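Local coordinates for protein methylmalonyl-CoA carboxyltransferase 12S subunit (Propionibacterium freudenreichii, PDB 1ON3) that transfers the carboxyl group of methylmalonyl-CoA to the biotin of the 1.3S subunit, as the hexameric core of transcarboxylase, at residues Gly30-Arg33 and Arg34-Gln38; Gly42-Ala46 and Arg47-Asn51. One frame throughout, in Å; residues are numbered along the deposited sequence. Where two conformers were deposited one is given.

Contact 1: Gly30-Arg33 and Arg34-Gln38. With MCA (methylmalonyl-coenzyme A), chain T.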
loop_
_atom_site.group_PDB
_atom_site.type_symbol
_atom_site.label_atom_id
_atom_site.label_comp_id
_atom_site.label_asym_id
_atom_site.label_seq_id
_atom_site.Cartn_x
_atom_site.Cartn_y
_atom_site.Cartn_z
ATOM N N GLY E 30 23.443 43.289 12.982
ATOM C CA GLY E 30 23.664 44.611 12.416
ATOM C C GLY E 30 24.495 45.555 13.266
ATOM O O GLY E 30 24.693 46.709 12.894
ATOM N N GLY E 31 24.967 45.079 14.415
ATOM C CA GLY E 31 25.788 45.915 15.274
ATOM C C GLY E 31 25.073 46.521 16.467
ATOM O O GLY E 31 23.852 46.598 16.514
ATOM N N GLU E 32 25.862 46.975 17.428
ATOM C CA GLU E 32 25.357 47.575 18.658
ATOM C C GLU E 32 24.275 48.637 18.482
ATOM O O GLU E 32 23.265 48.637 19.194
ATOM C CB GLU E 32 26.528 48.177 19.431
ATOM C CG GLU E 32 26.146 49.073 20.592
ATOM C CD GLU E 32 27.330 49.896 21.080
ATOM O OE1 GLU E 32 27.161 50.670 22.051
ATOM O OE2 GLU E 32 28.428 49.772 20.486
ATOM N N ARG E 33 24.483 49.548 17.545
ATOM C CA ARG E 33 23.524 50.623 17.331
ATOM C C ARG E 33 22.156 50.170 16.843
ATOM O O ARG E 33 21.131 50.591 17.383
ATOM C CB ARG E 33 24.095 51.654 16.355
ATOM C CG ARG E 33 23.165 52.837 16.090
ATOM C CD ARG E 33 22.913 53.676 17.348
ATOM N NE ARG E 33 24.090 54.437 17.773
ATOM C CZ ARG E 33 25.088 53.959 18.513
ATOM N NH1 ARG E 33 25.078 52.704 18.940
ATOM N NH2 ARG E 33 26.108 54.744 18.823
ATOM N N ARG E 34 22.126 49.329 15.817
ATOM C CA ARG E 34 20.842 48.872 15.289
ATOM C C ARG E 34 20.153 47.958 16.289
ATOM O O ARG E 34 18.922 47.864 16.311
ATOM C CB ARG E 34 21.039 48.154 13.956
ATOM C CG ARG E 34 21.419 49.090 12.827
ATOM C CD ARG E 34 21.622 48.343 11.527
ATOM N NE ARG E 34 21.995 49.248 10.446
ATOM C CZ ARG E 34 21.173 50.128 9.883
ATOM N NH1 ARG E 34 19.914 50.225 10.290
ATOM N NH2 ARG E 34 21.617 50.923 8.920
ATOM N N VAL E 35 20.953 47.300 17.121
ATOM C CA VAL E 35 20.429 46.440 18.177
ATOM C C VAL E 35 19.770 47.345 19.222
ATOM O O VAL E 35 18.687 47.047 19.714
ATOM C CB VAL E 35 21.556 45.623 18.844
ATOM C CG1 VAL E 35 21.086 45.050 20.174
ATOM C CG2 VAL E 35 21.988 44.501 17.915
ATOM N N GLU E 36 20.418 48.460 19.557
ATOM C CA GLU E 36 19.840 49.377 20.528
ATOM C C GLU E 36 18.541 49.947 20.000
ATOM O O GLU E 36 17.582 50.116 20.753
ATOM C CB GLU E 36 20.803 50.523 20.855
ATOM C CG GLU E 36 21.985 50.093 21.678
ATOM C CD GLU E 36 22.963 51.220 21.938
ATOM O OE1 GLU E 36 24.012 50.947 22.560
ATOM O OE2 GLU E 36 22.678 52.372 21.526
ATOM N N LYS E 37 18.489 50.245 18.706
ATOM C CA LYS E 37 17.255 50.791 18.156
ATOM C C LYS E 37 16.136 49.752 18.258
ATOM O O LYS E 37 14.992 50.085 18.598
ATOM C CB LYS E 37 17.440 51.209 16.698
ATOM C CG LYS E 37 16.168 51.764 16.069
ATOM C CD LYS E 37 16.442 52.351 14.690
ATOM C CE LYS E 37 15.218 53.064 14.131
ATOM N NZ LYS E 37 15.510 53.739 12.824
ATOM N N GLN E 38 16.468 48.497 17.956
ATOM C CA GLN E 38 15.487 47.417 18.029
ATOM C C GLN E 38 14.953 47.395 19.461
ATOM O O GLN E 38 13.738 47.434 19.689
ATOM C CB GLN E 38 16.141 46.071 17.668
ATOM C CG GLN E 38 15.200 44.856 17.777
ATOM C CD GLN E 38 14.399 44.572 16.510
ATOM O OE1 GLN E 38 14.235 45.436 15.633
ATOM N NE2 GLN E 38 13.881 43.347 16.414
HETATM C C8 MCA T . 13.690 47.570 4.273
HETATM N N9 MCA T . 15.021 47.726 3.873
HETATM C C4 MCA T . 15.108 47.017 2.686
HETATM C C5 MCA T . 13.815 46.485 2.467
HETATM N N7 MCA T . 12.943 46.849 3.476
HETATM N N3 MCA T . 16.221 46.842 1.862
HETATM C C2 MCA T . 15.938 46.070 0.756
HETATM N N1 MCA T . 14.725 45.502 0.442
HETATM C C6 MCA T . 13.630 45.688 1.282
HETATM N N6 MCA T . 12.472 45.114 0.939
HETATM C "C1'" MCA T . 16.071 48.386 4.434
HETATM C "C2'" MCA T . 15.820 49.894 4.346
HETATM O "O2'" MCA T . 16.246 50.410 3.116
HETATM C "C3'" MCA T . 16.553 50.390 5.568
HETATM O "O3'" MCA T . 17.908 50.639 5.236
HETATM C "C4'" MCA T . 16.412 49.280 6.626
HETATM O "O4'" MCA T . 16.142 48.067 5.825
HETATM C "C5'" MCA T . 15.208 49.376 7.647
HETATM O "O5'" MCA T . 14.573 50.362 7.366
HETATM P P1 MCA T . 13.951 51.561 7.685
HETATM O O11 MCA T . 13.395 52.219 6.621
HETATM O O12 MCA T . 15.053 52.069 8.243
HETATM O O6 MCA T . 12.659 51.412 8.681
HETATM P P2 MCA T . 11.520 51.359 9.368
HETATM O O21 MCA T . 11.497 52.739 9.242
HETATM O O22 MCA T . 11.419 50.606 10.553
HETATM O O7 MCA T . 10.468 50.813 8.290
HETATM C CPB MCA T . 10.553 49.755 7.729
HETATM C CPA MCA T . 9.628 49.198 6.660
HETATM C CP7 MCA T . 10.286 49.966 5.491
HETATM C CP9 MCA T . 8.128 49.404 6.982
HETATM C CP8 MCA T . 9.882 47.672 6.578
HETATM O OP3 MCA T . 11.492 49.713 5.334
HETATM C CP6 MCA T . 9.820 49.828 4.158
HETATM O OP2 MCA T . 8.575 50.058 3.935
HETATM N NP2 MCA T . 10.746 49.395 3.091
HETATM C CP5 MCA T . 10.121 48.651 2.049
HETATM C CP4 MCA T . 9.051 47.755 1.739
HETATM C CP3 MCA T . 8.853 47.050 0.484
HETATM O OP1 MCA T . 8.883 47.999 -0.487
HETATM N NP1 MCA T . 8.629 45.663 0.058
HETATM C CP2 MCA T . 8.514 45.564 -1.371
HETATM C CP1 MCA T . 8.472 44.130 -1.689
HETATM P P3 MCA T . 19.280 51.295 5.869
HETATM O O31 MCA T . 18.608 52.634 5.816
HETATM O O32 MCA T . 20.365 51.158 4.842
HETATM O O33 MCA T . 19.687 50.959 7.281
HETATM S S MCA T . 8.347 43.754 -3.169
HETATM C CS1 MCA T . 8.352 42.262 -2.496
HETATM O OS1 MCA T . 8.438 41.813 -1.318
HETATM C CS2 MCA T . 7.255 41.541 -2.992
HETATM C CS3 MCA T . 7.518 40.412 -3.634
HETATM C CS4 MCA T . 5.702 41.640 -2.924
HETATM O OS4 MCA T . 4.980 41.150 -3.794
HETATM O OS5 MCA T . 5.268 42.242 -1.952
HETATM O O HOH W 1 24.617 49.186 14.306
#
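Arg33 and Glu36 meet on the outer face of the first turns of helix 32-40. Arg33 NH1 lies 3.5 Å from Glu36 OE2 in a salt bridge. The two flat groups are nearly parallel, their planes 6° apart, but the oxygen sits well out of the guanidinium plane. No N-H points at it, so charge alone draws the pair together. The Arg33 chain bends at chi2 (64°) and chi3 (70°), which folds its end back toward the glutamate. The other oxygen of Glu36 faces like charge: its OE1 is 3.2 Å from Glu32 OE1. These two glutamates run side by side with their carboxylates steeply turned. Glu36 N donates to Glu32 O, 2.9 Å away, as part of the helix backbone. Val35 N likewise reaches Gly31 O at 3.0 Å, with Gly31 as N-cap. A water takes the N-H of Arg34 and donates to Gly30 O. The extended Arg34 chain passes Gly30 O, its CD 3.7 Å off, and leads into the pocket of methylmalonyl-CoA. Its NH2 makes a weak hydrogen bond to O33 of the 3'-phosphate; the detail is doubtful, because Arg34 was modelled in two conformers. The side-chain chemistry is mainly electrostatic and lies at the surface. Arg33 probably offsets part of the repulsion between the glutamates, while Arg34 presents positive charge to the coenzyme's phosphate.

Contact 2: Gly42-Ala46 and Arg47-Asn51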
loop_
_atom_site.group_PDB
_atom_site.type_symbol
_atom_site.label_atom_id
_atom_site.label_comp_id
_atom_site.label_asym_id
_atom_site.label_seq_id
_atom_site.Cartn_x
_atom_site.Cartn_y
_atom_site.Cartn_z
ATOM N N GLY E 42 11.024 48.414 21.763
ATOM C CA GLY E 42 10.352 47.399 22.557
ATOM C C GLY E 42 10.355 46.000 21.961
ATOM O O GLY E 42 9.468 45.200 22.270
ATOM N N LYS E 43 11.353 45.702 21.127
ATOM C CA LYS E 43 11.475 44.398 20.468
ATOM C C LYS E 43 12.783 43.718 20.839
ATOM O O LYS E 43 13.800 44.380 21.032
ATOM C CB LYS E 43 11.481 44.553 18.943
ATOM C CG LYS E 43 10.372 45.394 18.363
ATOM C CD LYS E 43 10.688 45.735 16.917
ATOM C CE LYS E 43 9.760 46.819 16.399
ATOM N NZ LYS E 43 10.214 47.334 15.079
ATOM N N GLN E 44 12.751 42.391 20.926
ATOM C CA GLN E 44 13.951 41.618 21.214
ATOM C C GLN E 44 14.657 41.403 19.866
ATOM O O GLN E 44 14.066 41.630 18.820
ATOM C CB GLN E 44 13.571 40.259 21.820
ATOM C CG GLN E 44 12.869 40.355 23.175
ATOM C CD GLN E 44 12.365 39.012 23.682
ATOM O OE1 GLN E 44 11.737 38.935 24.736
ATOM N NE2 GLN E 44 12.637 37.947 22.933
ATOM N N THR E 45 15.916 40.972 19.889
ATOM C CA THR E 45 16.644 40.703 18.643
ATOM C C THR E 45 16.285 39.295 18.189
ATOM O O THR E 45 15.667 38.540 18.928
ATOM C CB THR E 45 18.154 40.705 18.856
ATOM O OG1 THR E 45 18.494 39.638 19.753
ATOM C CG2 THR E 45 18.611 42.022 19.451
ATOM N N ALA E 46 16.688 38.940 16.979
ATOM C CA ALA E 46 16.431 37.605 16.453
ATOM C C ALA E 46 16.991 36.507 17.362
ATOM O O ALA E 46 16.340 35.492 17.589
ATOM C CB ALA E 46 17.041 37.479 15.080
ATOM N N ARG E 47 18.199 36.702 17.888
ATOM C CA ARG E 47 18.792 35.676 18.729
ATOM C C ARG E 47 18.215 35.615 20.134
ATOM O O ARG E 47 18.150 34.541 20.724
ATOM C CB ARG E 47 20.317 35.830 18.739
ATOM C CG ARG E 47 20.897 35.484 17.362
ATOM C CD ARG E 47 22.371 35.817 17.185
ATOM N NE ARG E 47 22.785 35.500 15.818
ATOM C CZ ARG E 47 23.104 34.281 15.391
ATOM N NH1 ARG E 47 23.076 33.237 16.223
ATOM N NH2 ARG E 47 23.432 34.097 14.127
ATOM N N GLU E 48 17.792 36.757 20.671
ATOM C CA GLU E 48 17.186 36.763 21.996
ATOM C C GLU E 48 15.865 35.991 21.924
ATOM O O GLU E 48 15.512 35.253 22.839
ATOM C CB GLU E 48 16.926 38.201 22.459
ATOM C CG GLU E 48 18.190 38.935 22.875
ATOM C CD GLU E 48 18.006 40.443 22.958
ATOM O OE1 GLU E 48 18.942 41.115 23.421
ATOM O OE2 GLU E 48 16.945 40.961 22.555
ATOM N N ARG E 49 15.140 36.169 20.824
ATOM C CA ARG E 49 13.855 35.492 20.640
ATOM C C ARG E 49 14.018 33.974 20.651
ATOM O O ARG E 49 13.270 33.268 21.328
ATOM C CB ARG E 49 13.203 35.953 19.328
ATOM C CG ARG E 49 12.608 37.364 19.437
ATOM C CD ARG E 49 12.294 37.999 18.069
ATOM N NE ARG E 49 11.677 39.318 18.232
ATOM C CZ ARG E 49 11.513 40.208 17.255
ATOM N NH1 ARG E 49 11.914 39.938 16.018
ATOM N NH2 ARG E 49 10.963 41.384 17.521
ATOM N N LEU E 50 15.003 33.471 19.915
ATOM C CA LEU E 50 15.229 32.036 19.894
ATOM C C LEU E 50 15.705 31.572 21.265
ATOM O O LEU E 50 15.296 30.522 21.752
ATOM C CB LEU E 50 16.263 31.673 18.829
ATOM C CG LEU E 50 15.740 31.742 17.398
ATOM C CD1 LEU E 50 16.897 31.555 16.410
ATOM C CD2 LEU E 50 14.677 30.662 17.208
ATOM N N ASN E 51 16.558 32.372 21.899
ATOM C CA ASN E 51 17.074 32.005 23.209
ATOM C C ASN E 51 15.965 31.963 24.254
ATOM O O ASN E 51 16.001 31.145 25.165
ATOM C CB ASN E 51 18.162 32.980 23.657
ATOM C CG ASN E 51 18.894 32.491 24.888
ATOM O OD1 ASN E 51 19.506 31.417 24.873
ATOM N ND2 ASN E 51 18.831 33.265 25.965
HETATM O O HOH W 2 20.096 38.746 16.867
#
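Lys43 CB lies 3.5 Å from Arg49 NH2, and the two side chains run alongside each other, pointing the same way. Just before it, Gly42, with positive phi, is the C' residue of the Schellman motif that ends helix 32-40. Gln44 comes next. Its carbonyl O sits over one face of the Arg49 guanidinium, 3.2 Å above the plane and offset toward the rim, without a hydrogen bond to it; Gln38 NE2 is the donor to this oxygen. Its amide NE2 packs 3.5 Å from Arg49 CG. Thr45 is the N-cap of helix 46-53 and forms a capping box with Glu48. Its OG1 accepts from Glu48 N at 3.1 Å; chi1 of 63° sets the hydroxyl between backbone N and carbonyl carbon, facing the first turn. In return Thr45 N donates to Glu48 OE2 at 2.9 Å, meeting the oxygen from above the carboxylate plane. OE2 also forms a hydrogen bond with His39 NE2, so with an alanine in place of Glu48 Thr45 N and His39 would probably be left without this partner, and the box would lose half its bonds. Thr45 O takes the N-H of Arg49, and Leu50 N makes a weak hydrogen bond to Ala46 O, at 3.4 Å. Salt bridges to Asp241 and Asp138 hold the Arg49 guanidinium. Leu50 packs on strands 85-92 and 95-102, so the first turn of helix 46-53 rests on the sheet, while Thr45 touches Val35 and His39 of helix 32-40.

Contact 1 comes first along the chain and contact 2 follows, their centres 12 Å apart. They occupy the consecutive helices 32-40 and 46-53, both in the CoA carboxyltransferase N-terminal region. Contact 1 starts the first helix at the surface. Contact 2 spans the connection and starts the second helix, against strands 85-92 and 95-102 of the N-terminal sheet. The two meet directly: Gln38 NE2 probably bonds Gln44 O at 3.0 Å, and Val35 CG1 packs 4.0 Å from Thr45 CG2. Gln38 also bonds Asp138, which Arg49 of contact 2 shares. The helix that carries Arg34 to the coenzyme is thus tied, through the loop and the next helix, to that sheet; the Lys43 side chain is itself about 6 Å from the coenzyme.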